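Local coordinates for endo-xylogalacturonan hydrolase A (Aspergillus tubingensis, PDB 4C2L), which hydrolyses the xylose-substituted galacturonan backbone of xylogalacturonan, a component of the hairy regions of pectin, at residues Asp119-Phe124 / Met175-Lys180; Leu136-Thr139 / Glu145-Gly148; Asp295-Ile300 / Ser326-Thr331. All blocks are in the same frame, centred on the assembly; numbering follows the deposited sequence.

How the interactions relate
All three contacts belong to one parallel beta-helix. Interactions 2 and 3 are buried in the interior, on opposite sides of the chain's centre, and each joins two facing walls of the coil. Interaction 2 is purely aliphatic, whereas in interactions 1 and 3 a backbone carbonyl oxygen meets an aromatic ring edge. In interaction 3 that carbonyl belongs to an alanine and the ring to one of two phenylalanines. Interaction 1, only partly buried, places a short helix against the chain leaving strand 168-176, with polar groups around one indole. Strand 168-176 neighbours strand 142-152, which supplies one side of interaction 2. Along the chain, interaction 2 is nested inside the loop closed by interaction 1.

Interaction 1 (Asp119-Phe124 / Met175-Lys180)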
# COMPACT_ATOMS: atom_id res chain seq x y z
N ASP A 119 17.99 8.76 5.00
CA ASP A 119 18.07 10.18 5.33
C ASP A 119 16.68 10.80 5.45
O ASP A 119 16.44 11.62 6.34
CB ASP A 119 18.91 10.93 4.30
CG ASP A 119 20.39 10.63 4.41
OD1 ASP A 119 20.82 9.89 5.32
OD2 ASP A 119 21.14 11.15 3.55
N ALA A 120 15.78 10.41 4.55
CA ALA A 120 14.41 10.90 4.58
C ALA A 120 13.72 10.48 5.86
O ALA A 120 12.99 11.27 6.47
CB ALA A 120 13.64 10.42 3.35
N TRP A 121 13.93 9.23 6.29
CA TRP A 121 13.26 8.79 7.53
C TRP A 121 13.76 9.55 8.72
O TRP A 121 12.99 9.88 9.62
CB TRP A 121 13.44 7.30 7.78
CG TRP A 121 13.02 6.44 6.63
CD1 TRP A 121 12.01 6.68 5.69
CD2 TRP A 121 13.59 5.14 6.26
NE1 TRP A 121 11.94 5.65 4.78
CE2 TRP A 121 12.86 4.69 5.08
CE3 TRP A 121 14.62 4.34 6.77
CZ2 TRP A 121 13.15 3.48 4.44
CZ3 TRP A 121 14.90 3.12 6.13
CH2 TRP A 121 14.18 2.70 5.00
N ASP A 122 15.06 9.82 8.75
CA ASP A 122 15.64 10.54 9.88
C ASP A 122 15.22 12.00 9.90
O ASP A 122 14.92 12.56 10.96
CB ASP A 122 17.17 10.41 9.86
CG ASP A 122 17.64 8.99 10.15
OD1 ASP A 122 17.02 8.27 10.95
OD2 ASP A 122 18.67 8.61 9.60
N LEU A 123 15.16 12.62 8.72
CA LEU A 123 14.67 14.00 8.61
C LEU A 123 13.20 14.10 9.00
O LEU A 123 12.82 14.95 9.80
CB LEU A 123 14.89 14.54 7.19
CG LEU A 123 14.47 15.99 6.93
CD1 LEU A 123 15.10 16.95 7.94
CD2 LEU A 123 14.89 16.37 5.52
N PHE A 124 12.38 13.20 8.46
CA PHE A 124 10.96 13.20 8.81
C PHE A 124 10.75 13.01 10.32
O PHE A 124 9.83 13.58 10.90
CB PHE A 124 10.24 12.11 8.05
CG PHE A 124 8.77 12.06 8.32
CD1 PHE A 124 7.94 13.05 7.80
CD2 PHE A 124 8.22 11.07 9.13
CE1 PHE A 124 6.58 13.03 8.05
CE2 PHE A 124 6.86 11.05 9.39
CZ PHE A 124 6.04 12.04 8.85
N MET A 175 9.67 -6.42 -1.25
CA MET A 175 9.70 -5.01 -0.86
C MET A 175 10.09 -4.92 0.59
O MET A 175 9.49 -5.56 1.45
CB MET A 175 8.31 -4.40 -1.09
CG MET A 175 7.93 -4.44 -2.56
SD MET A 175 6.14 -4.44 -2.80
CE MET A 175 5.73 -2.96 -1.88
N ASP A 176 11.13 -4.14 0.87
CA ASP A 176 11.60 -4.06 2.25
C ASP A 176 12.11 -2.68 2.58
O ASP A 176 12.83 -2.08 1.78
CB ASP A 176 12.68 -5.12 2.53
CG ASP A 176 13.80 -5.11 1.49
OD1 ASP A 176 14.76 -4.35 1.67
OD2 ASP A 176 13.75 -5.87 0.51
N ALA A 177 11.72 -2.20 3.75
CA ALA A 177 12.22 -0.95 4.30
C ALA A 177 12.72 -1.26 5.70
O ALA A 177 11.92 -1.69 6.55
CB ALA A 177 11.09 0.08 4.35
N ASN A 178 14.02 -1.08 5.92
CA ASN A 178 14.65 -1.32 7.22
C ASN A 178 15.57 -0.17 7.58
O ASN A 178 16.47 0.15 6.82
CB ASN A 178 15.47 -2.62 7.18
CG ASN A 178 14.59 -3.84 7.06
OD1 ASN A 178 14.41 -4.37 5.96
ND2 ASN A 178 13.99 -4.27 8.17
N SER A 179 15.30 0.45 8.72
CA SER A 179 16.10 1.56 9.20
C SER A 179 17.36 1.07 9.90
O SER A 179 17.32 0.11 10.65
CB SER A 179 15.30 2.39 10.20
OG SER A 179 16.11 3.46 10.67
N LYS A 180 18.47 1.76 9.65
CA LYS A 180 19.73 1.50 10.34
C LYS A 180 19.83 2.24 11.68
O LYS A 180 20.83 2.11 12.40
CB LYS A 180 20.87 1.91 9.41
CG LYS A 180 21.05 0.94 8.25
CD LYS A 180 22.26 1.29 7.40
CE LYS A 180 21.87 1.95 6.09
NZ LYS A 180 21.05 1.06 5.20
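The indole of Trp121 lies against the methyl of Ala177, the carbonyl of Asn178 and CA and CB of Ser179, and its six-membered ring does the touching. The carbonyl O of Asn178 comes to the ring edge, near the ring plane, 3.4 Å from Trp121 CZ3. Ala177 and Ser179 approach obliquely, and both lie on the same side of the ring plane. Ala177 CB is 4.0 Å from Trp121 CZ2. At the other corner, Ser179 CA is 3.6 Å from Trp121 CZ3, and Ser179 CB is 4.0 Å from Trp121 CE3. The indole reaches this place with CG beside the backbone N of Trp121 and anti to its carbonyl carbon (chi1 -54°).

In this right-handed parallel beta-helix of family GH28, helix 118-126 packs outside the coil. It meets the loop that follows strand 168-176, in the first PbH1 repeat. The side chain of Ala177 is about 9 Å from that of Asp210, probably the proton donor.

The polar groups sit beside the indole. Ser179 OG is hydrogen-bonded with Asn183 O, Gln118 NE2 and Ser181 N. Asp122, one residue after the tryptophan, uses OD1 for Asn183 ND2 and Ser181 OG, so the helix is tied to the same loop. Asn153 and Pro185 also touch the indole.

Interaction 2 (Leu136-Thr139 / Glu145-Gly148); sequences LYIT and EISG
Leu136 turns CG anti to its backbone N (chi1 -180°), and CD2 then extends toward Ile146. Ile146 holds CG2 anti to its own N and CG1 beside it (chi1 -53°), so the two branches serve different partners. CG2 goes to Leu136, and CG1 carries CD1 toward Ile138. The setting is the interior of a right-handed parallel beta-helix, the fold of family GH28. Strands 134-139 and 142-152 belong to different walls of the coil and face each other across its inside. Their backbones are well apart, with the CA atoms of Leu136 and Ile146 9.8 Å from each other. Side chains alone bridge the gap.

Leu136 and Ile146 slide past each other in opposite directions. Leu136 CD2 is 3.9 Å from Ile146 CG2 and is also close to Ile146 CG1. One methyl of the leucine therefore lies alongside the branched part of the isoleucine.

On strand 142-152, Ser147 OG is hydrogen-bonded to Glu145 OE2, meeting it on the syn side but 33° out of the carboxylate plane.

More apolar groups continue the core along the helix axis. Leu136 touches Leu104 and Ile94, from the preceding part of the chain. Ile146 rests on Val168 and Phe170 of strand 168-176, and Ile138 also touches Phe170. Backbone hydrogen bonds join Leu136 to Phe158 and Ser160, in the following coil.

Ile138 meets Ile146 in a different way from Leu136. The two isoleucines reach toward each other tip to tip, with Ile138 CD1 4.0 Å from Ile146 CD1.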
# COMPACT_ATOMS: atom_id res chain seq x y z
N LEU A 136 7.53 4.40 -6.80
CA LEU A 136 6.98 4.09 -8.12
C LEU A 136 5.56 4.63 -8.17
O LEU A 136 4.65 4.13 -7.49
CB LEU A 136 6.98 2.57 -8.37
CG LEU A 136 6.43 2.12 -9.74
CD1 LEU A 136 7.18 2.80 -10.90
CD2 LEU A 136 6.56 0.61 -9.84
N TYR A 137 5.38 5.68 -8.95
CA TYR A 137 4.15 6.45 -8.94
C TYR A 137 3.50 6.33 -10.30
O TYR A 137 4.01 6.86 -11.31
CB TYR A 137 4.49 7.91 -8.62
CG TYR A 137 3.31 8.82 -8.48
CD1 TYR A 137 2.69 9.01 -7.23
CD2 TYR A 137 2.83 9.55 -9.57
CE1 TYR A 137 1.60 9.86 -7.09
CE2 TYR A 137 1.74 10.41 -9.44
CZ TYR A 137 1.14 10.56 -8.20
OH TYR A 137 0.08 11.41 -8.03
N ILE A 138 2.39 5.61 -10.35
CA ILE A 138 1.68 5.34 -11.60
C ILE A 138 0.40 6.18 -11.59
O ILE A 138 -0.40 6.10 -10.65
CB ILE A 138 1.34 3.83 -11.71
CG1 ILE A 138 2.60 3.02 -11.94
CG2 ILE A 138 0.34 3.56 -12.84
CD1 ILE A 138 2.45 1.56 -11.51
N THR A 139 0.21 6.99 -12.63
CA THR A 139 -1.01 7.77 -12.72
C THR A 139 -1.53 7.72 -14.14
O THR A 139 -0.79 8.01 -15.08
CB THR A 139 -0.83 9.22 -12.21
OG1 THR A 139 -2.08 9.90 -12.33
CG2 THR A 139 0.27 9.97 -12.98
N GLU A 145 2.85 -3.60 -16.20
CA GLU A 145 3.23 -4.82 -15.51
C GLU A 145 4.55 -4.54 -14.79
O GLU A 145 5.51 -4.06 -15.40
CB GLU A 145 3.37 -5.95 -16.55
CG GLU A 145 3.63 -7.33 -15.97
CD GLU A 145 5.11 -7.70 -15.88
OE1 GLU A 145 6.00 -6.95 -16.38
OE2 GLU A 145 5.38 -8.78 -15.32
N ILE A 146 4.57 -4.80 -13.48
CA ILE A 146 5.72 -4.57 -12.63
C ILE A 146 6.02 -5.89 -11.93
O ILE A 146 5.21 -6.39 -11.16
CB ILE A 146 5.46 -3.47 -11.57
CG1 ILE A 146 4.94 -2.18 -12.24
CG2 ILE A 146 6.72 -3.16 -10.77
CD1 ILE A 146 3.44 -2.18 -12.44
N SER A 147 7.21 -6.46 -12.17
CA SER A 147 7.44 -7.82 -11.69
C SER A 147 8.88 -8.21 -11.48
O SER A 147 9.79 -7.69 -12.12
CB SER A 147 6.80 -8.81 -12.67
OG SER A 147 7.49 -8.82 -13.92
N GLY A 148 9.08 -9.15 -10.56
CA GLY A 148 10.34 -9.84 -10.40
C GLY A 148 11.42 -9.11 -9.64
O GLY A 148 12.50 -9.66 -9.42

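Interaction 3 (Asp295-Ile300 / Ser326-Thr331)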
# COMPACT_ATOMS: atom_id res chain seq x y z
N ASP A 295 -1.74 -7.08 16.14
CA ASP A 295 -2.46 -6.59 17.33
C ASP A 295 -3.97 -6.85 17.28
O ASP A 295 -4.58 -7.22 18.29
CB ASP A 295 -2.16 -5.12 17.61
CG ASP A 295 -0.67 -4.86 17.81
OD1 ASP A 295 0.04 -5.74 18.36
OD2 ASP A 295 -0.21 -3.78 17.40
N TYR A 296 -4.58 -6.64 16.12
CA TYR A 296 -5.96 -7.04 15.86
C TYR A 296 -5.98 -7.87 14.60
O TYR A 296 -5.20 -7.62 13.66
CB TYR A 296 -6.86 -5.83 15.62
CG TYR A 296 -7.21 -4.97 16.82
CD1 TYR A 296 -7.70 -5.53 18.00
CD2 TYR A 296 -7.12 -3.58 16.73
CE1 TYR A 296 -8.05 -4.73 19.07
CE2 TYR A 296 -7.48 -2.77 17.79
CZ TYR A 296 -7.95 -3.35 18.96
OH TYR A 296 -8.29 -2.54 20.01
N ALA A 297 -6.89 -8.83 14.54
CA ALA A 297 -7.13 -9.57 13.32
C ALA A 297 -7.92 -8.70 12.35
O ALA A 297 -7.67 -8.72 11.14
CB ALA A 297 -7.91 -10.84 13.63
N PHE A 298 -8.90 -7.97 12.87
CA PHE A 298 -9.71 -7.08 12.03
C PHE A 298 -10.14 -5.86 12.81
O PHE A 298 -10.39 -5.93 14.02
CB PHE A 298 -10.93 -7.81 11.45
CG PHE A 298 -11.50 -7.13 10.24
CD1 PHE A 298 -10.96 -7.38 8.98
CD2 PHE A 298 -12.56 -6.23 10.35
CE1 PHE A 298 -11.46 -6.74 7.85
CE2 PHE A 298 -13.07 -5.61 9.21
CZ PHE A 298 -12.52 -5.85 7.97
N GLN A 299 -10.24 -4.72 12.12
CA GLN A 299 -10.61 -3.51 12.81
C GLN A 299 -11.45 -2.64 11.90
O GLN A 299 -11.16 -2.52 10.72
CB GLN A 299 -9.36 -2.75 13.28
CG GLN A 299 -9.66 -1.49 14.06
CD GLN A 299 -8.43 -0.81 14.61
OE1 GLN A 299 -7.29 -1.14 14.23
NE2 GLN A 299 -8.63 0.16 15.49
N ILE A 300 -12.51 -2.06 12.47
CA ILE A 300 -13.24 -1.02 11.79
C ILE A 300 -13.12 0.24 12.63
O ILE A 300 -13.46 0.24 13.83
CB ILE A 300 -14.72 -1.37 11.58
CG1 ILE A 300 -14.85 -2.60 10.65
CG2 ILE A 300 -15.45 -0.17 10.98
CD1 ILE A 300 -16.27 -3.13 10.55
N SER A 326 -13.52 -13.81 5.80
CA SER A 326 -13.64 -15.28 5.80
C SER A 326 -12.31 -15.98 5.97
O SER A 326 -11.31 -15.57 5.39
CB SER A 326 -14.34 -15.76 4.53
OG SER A 326 -13.72 -15.26 3.35
N SER A 327 -12.31 -17.05 6.77
CA SER A 327 -11.15 -17.91 6.96
C SER A 327 -9.95 -17.14 7.48
O SER A 327 -8.94 -17.01 6.78
CB SER A 327 -10.79 -18.63 5.65
OG SER A 327 -11.81 -19.53 5.26
N PHE A 328 -10.09 -16.59 8.68
CA PHE A 328 -8.97 -15.98 9.38
C PHE A 328 -8.49 -16.96 10.44
O PHE A 328 -9.30 -17.51 11.20
CB PHE A 328 -9.37 -14.68 10.06
CG PHE A 328 -9.31 -13.46 9.17
CD1 PHE A 328 -9.87 -13.46 7.89
CD2 PHE A 328 -8.71 -12.28 9.64
CE1 PHE A 328 -9.82 -12.32 7.09
CE2 PHE A 328 -8.67 -11.14 8.84
CZ PHE A 328 -9.22 -11.16 7.57
N SER A 329 -7.18 -17.17 10.50
CA SER A 329 -6.63 -18.01 11.55
C SER A 329 -5.38 -17.39 12.16
O SER A 329 -4.87 -16.38 11.66
CB SER A 329 -6.34 -19.41 11.01
OG SER A 329 -5.40 -19.35 9.95
N GLY A 330 -4.92 -17.98 13.26
CA GLY A 330 -3.71 -17.54 13.91
C GLY A 330 -3.93 -16.93 15.27
O GLY A 330 -4.99 -17.12 15.89
N THR A 331 -2.92 -16.20 15.73
CA THR A 331 -2.85 -15.70 17.09
C THR A 331 -2.46 -14.24 17.03
O THR A 331 -1.50 -13.88 16.34
CB THR A 331 -1.79 -16.48 17.90
OG1 THR A 331 -1.97 -17.89 17.69
CG2 THR A 331 -1.90 -16.19 19.38
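The carbonyl O of Ala297 is approached by two CH groups of Phe328. It lies at the edge of the ring, near the ring plane, 3.5 Å from Phe328 CE2 and 4.0 Å from Phe328 CD2. No classical hydrogen bond links the two segments. This contact is a polar oxygen facing the weakly positive rim of an aromatic ring. The methyl of Ala297 adds an apolar touch, with Ala297 CB 4.3 Å from Phe328 CD2.

The second ring is that of Phe298. Its CD1 is 4.4 Å from Phe328 CZ. The two ring planes are steeply inclined, by roughly 70°, and the approach is oblique on both sides. Phe328 comes inward with CG beside its backbone N and anti to its carbonyl carbon (chi1 -86°), so CE2 and CZ lead toward the other segment.

The backbones are closest at Ala297 and Phe328, whose CA atoms are 7.7 Å apart. The chain turns a corner at Ala297, and that turn lets Ala297 and the next residue, Phe298, both direct side chains toward Phe328.

Other apolar groups, several of them aromatic, surround the contact. Phe328 stacks on Phe289, and Phe298 meets Phe286 edge-to-face. Phe358 touches both Ala297 and Phe328. Ile353 and Leu343 touch Phe298.

Residues 295-300 belong to the fourth PbH1 repeat and residues 326-331 to the fifth. The contact thus joins strand 296-301 on one wall to strand 319-329 on another, across the inside of the coil. Stacked inward-facing aromatic side chains from successive coils are characteristic of the right-handed parallel beta-helix of the pectinases.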